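Local coordinates for peptidoglycan recognition protein SA CG11709-PA (PDB 1SXR) that recognises peptidoglycan of Gram-positive bacteria in innate immunity and thereby activates the Toll pathway, at residues 147-152 with 162-167. Sequence-based numbering, arbitrary orientation.
Sequences LIAGSQ and TLYNEI
Y164 and I167, one turn apart on helix 161-167, both close on A149, the last residue of strand 145-149, and together show how a short helix can be packed against the outermost strand of a beta-sheet and its neighbour largely by van der Waals contact. The setting is the amidase-type PGRP fold, in which strand 145-149 borders the mixed central sheet beside strand 35-42. Helix and strand segments run nearly antiparallel (162°), the axes approaching to 9.0 Å at their closest, and no hydrogen bond joins them.

CG of Y164 stands anti to its backbone N, and the ring beyond it lies against A149, with OH at Q152. The methyl CB of A149 meets one side of the ring obliquely, 3.4 Å from CD1 and slightly farther from CE1. S151 OG lies over a ring face, more loosely, and brings the contact close to T156, a residue inferred to interact with peptidoglycan. Q152 crosses the tyrosine at about a right angle, its CG 3.4 Å from Y164 OH and its amide plane turned 42° from the ring.

That amide is held partly by the turn itself and partly by W173 and L174. Q152 OE1 accepts a hydrogen bond from A149 N, 2.8 Å away and almost straight (170°), while the backbone N of Q152 returns to A149 O. W173 NE1 also donates to OE1, and NE2 is bonded to L174 O, so the amide has partners at both ends and the flank it offers Y164 is held in place.

On the sheet side, I167 touches I40 of strand 35-42 as well as A149. Farther back, L147 CD2 lies 4.0 Å from I167 O. The tip of I167 completes the contact: CD1 rests 3.8 Å from A149 CB.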
loop_
_atom_site.group_PDB
_atom_site.type_symbol
_atom_site.label_atom_id
_atom_site.label_comp_id
_atom_site.label_asym_id
_atom_site.label_seq_id
_atom_site.Cartn_x
_atom_site.Cartn_y
_atom_site.Cartn_z
ATOM N N LEU A 147 7.674 3.282 9.551
ATOM C CA LEU A 147 7.539 3.283 8.091
ATOM C C LEU A 147 8.710 2.521 7.486
ATOM O O LEU A 147 9.879 2.831 7.760
ATOM C CB LEU A 147 7.545 4.730 7.572
ATOM C CG LEU A 147 7.395 4.900 6.054
ATOM C CD1 LEU A 147 5.930 4.703 5.713
ATOM C CD2 LEU A 147 7.867 6.275 5.586
ATOM N N ILE A 148 8.425 1.533 6.651
ATOM C CA ILE A 148 9.506 0.813 5.974
ATOM C C ILE A 148 9.176 0.567 4.508
ATOM O O ILE A 148 8.019 0.615 4.112
ATOM C CB ILE A 148 9.796 -0.553 6.636
ATOM C CG1 ILE A 148 8.536 -1.429 6.653
ATOM C CG2 ILE A 148 10.252 -0.377 8.084
ATOM C CD1 ILE A 148 8.826 -2.848 7.147
ATOM N N ALA A 149 10.232 0.333 3.731
ATOM C CA ALA A 149 10.125 -0.148 2.350
ATOM C C ALA A 149 10.037 -1.671 2.293
ATOM O O ALA A 149 10.677 -2.387 3.061
ATOM C CB ALA A 149 11.340 0.317 1.539
ATOM N N GLY A 150 9.270 -2.181 1.338
ATOM C CA GLY A 150 9.203 -3.624 1.160
ATOM C C GLY A 150 10.565 -4.289 1.097
ATOM O O GLY A 150 10.769 -5.356 1.664
ATOM N N SER A 151 11.480 -3.648 0.376
ATOM C CA SER A 151 12.811 -4.196 0.123
ATOM C C SER A 151 13.618 -4.387 1.401
ATOM O O SER A 151 14.589 -5.160 1.422
ATOM C CB SER A 151 13.557 -3.315 -0.880
ATOM O OG SER A 151 13.790 -2.020 -0.343
ATOM N N GLN A 152 13.211 -3.707 2.468
ATOM C CA GLN A 152 13.962 -3.841 3.730
ATOM C C GLN A 152 13.692 -5.156 4.431
ATOM O O GLN A 152 14.484 -5.574 5.280
ATOM C CB GLN A 152 13.638 -2.686 4.681
ATOM C CG GLN A 152 14.058 -1.340 4.167
ATOM C CD GLN A 152 13.723 -0.244 5.155
ATOM O OE1 GLN A 152 12.776 0.518 4.961
ATOM N NE2 GLN A 152 14.504 -0.169 6.253
ATOM N N THR A 162 14.621 4.828 -6.351
ATOM C CA THR A 162 14.387 6.272 -6.278
ATOM C C THR A 162 13.333 6.620 -5.226
ATOM O O THR A 162 13.458 7.580 -4.456
ATOM C CB THR A 162 14.011 6.826 -7.644
ATOM O OG1 THR A 162 15.150 6.707 -8.518
ATOM C CG2 THR A 162 13.763 8.329 -7.559
ATOM N N LEU A 163 12.286 5.813 -5.178
ATOM C CA LEU A 163 11.252 6.049 -4.192
ATOM C C LEU A 163 11.713 5.670 -2.765
ATOM O O LEU A 163 11.382 6.350 -1.793
ATOM C CB LEU A 163 9.975 5.320 -4.608
ATOM C CG LEU A 163 8.770 5.390 -3.657
ATOM C CD1 LEU A 163 8.445 6.813 -3.194
ATOM C CD2 LEU A 163 7.554 4.756 -4.337
ATOM N N TYR A 164 12.493 4.601 -2.654
ATOM C CA TYR A 164 13.061 4.182 -1.376
ATOM C C TYR A 164 13.912 5.306 -0.813
ATOM O O TYR A 164 13.813 5.616 0.379
ATOM C CB TYR A 164 13.890 2.928 -1.542
ATOM C CG TYR A 164 14.535 2.438 -0.265
ATOM C CD1 TYR A 164 13.883 2.527 0.957
ATOM C CD2 TYR A 164 15.787 1.850 -0.292
ATOM C CE1 TYR A 164 14.488 2.058 2.132
ATOM C CE2 TYR A 164 16.392 1.377 0.871
ATOM C CZ TYR A 164 15.731 1.486 2.071
ATOM O OH TYR A 164 16.337 1.019 3.213
ATOM N N ASN A 165 14.728 5.926 -1.672
ATOM C CA ASN A 165 15.552 7.043 -1.213
ATOM C C ASN A 165 14.721 8.196 -0.671
ATOM O O ASN A 165 15.130 8.850 0.290
ATOM C CB ASN A 165 16.512 7.522 -2.304
ATOM C CG ASN A 165 17.626 6.537 -2.561
ATOM O OD1 ASN A 165 17.953 5.717 -1.701
ATOM N ND2 ASN A 165 18.216 6.596 -3.763
ATOM N N GLU A 166 13.567 8.450 -1.284
ATOM C CA GLU A 166 12.646 9.468 -0.796
ATOM C C GLU A 166 12.056 9.116 0.575
ATOM O O GLU A 166 12.118 9.929 1.495
ATOM C CB GLU A 166 11.549 9.762 -1.840
ATOM C CG GLU A 166 10.394 10.645 -1.380
ATOM C CD GLU A 166 10.787 12.095 -1.094
ATOM O OE1 GLU A 166 11.779 12.596 -1.670
ATOM O OE2 GLU A 166 10.091 12.748 -0.291
ATOM N N ILE A 167 11.473 7.926 0.732
ATOM C CA ILE A 167 10.817 7.621 2.009
ATOM C C ILE A 167 11.799 7.548 3.187
ATOM O O ILE A 167 11.418 7.741 4.340
ATOM C CB ILE A 167 9.940 6.353 1.916
ATOM C CG1 ILE A 167 10.796 5.113 1.756
ATOM C CG2 ILE A 167 8.936 6.458 0.763
ATOM C CD1 ILE A 167 10.016 3.827 1.913
#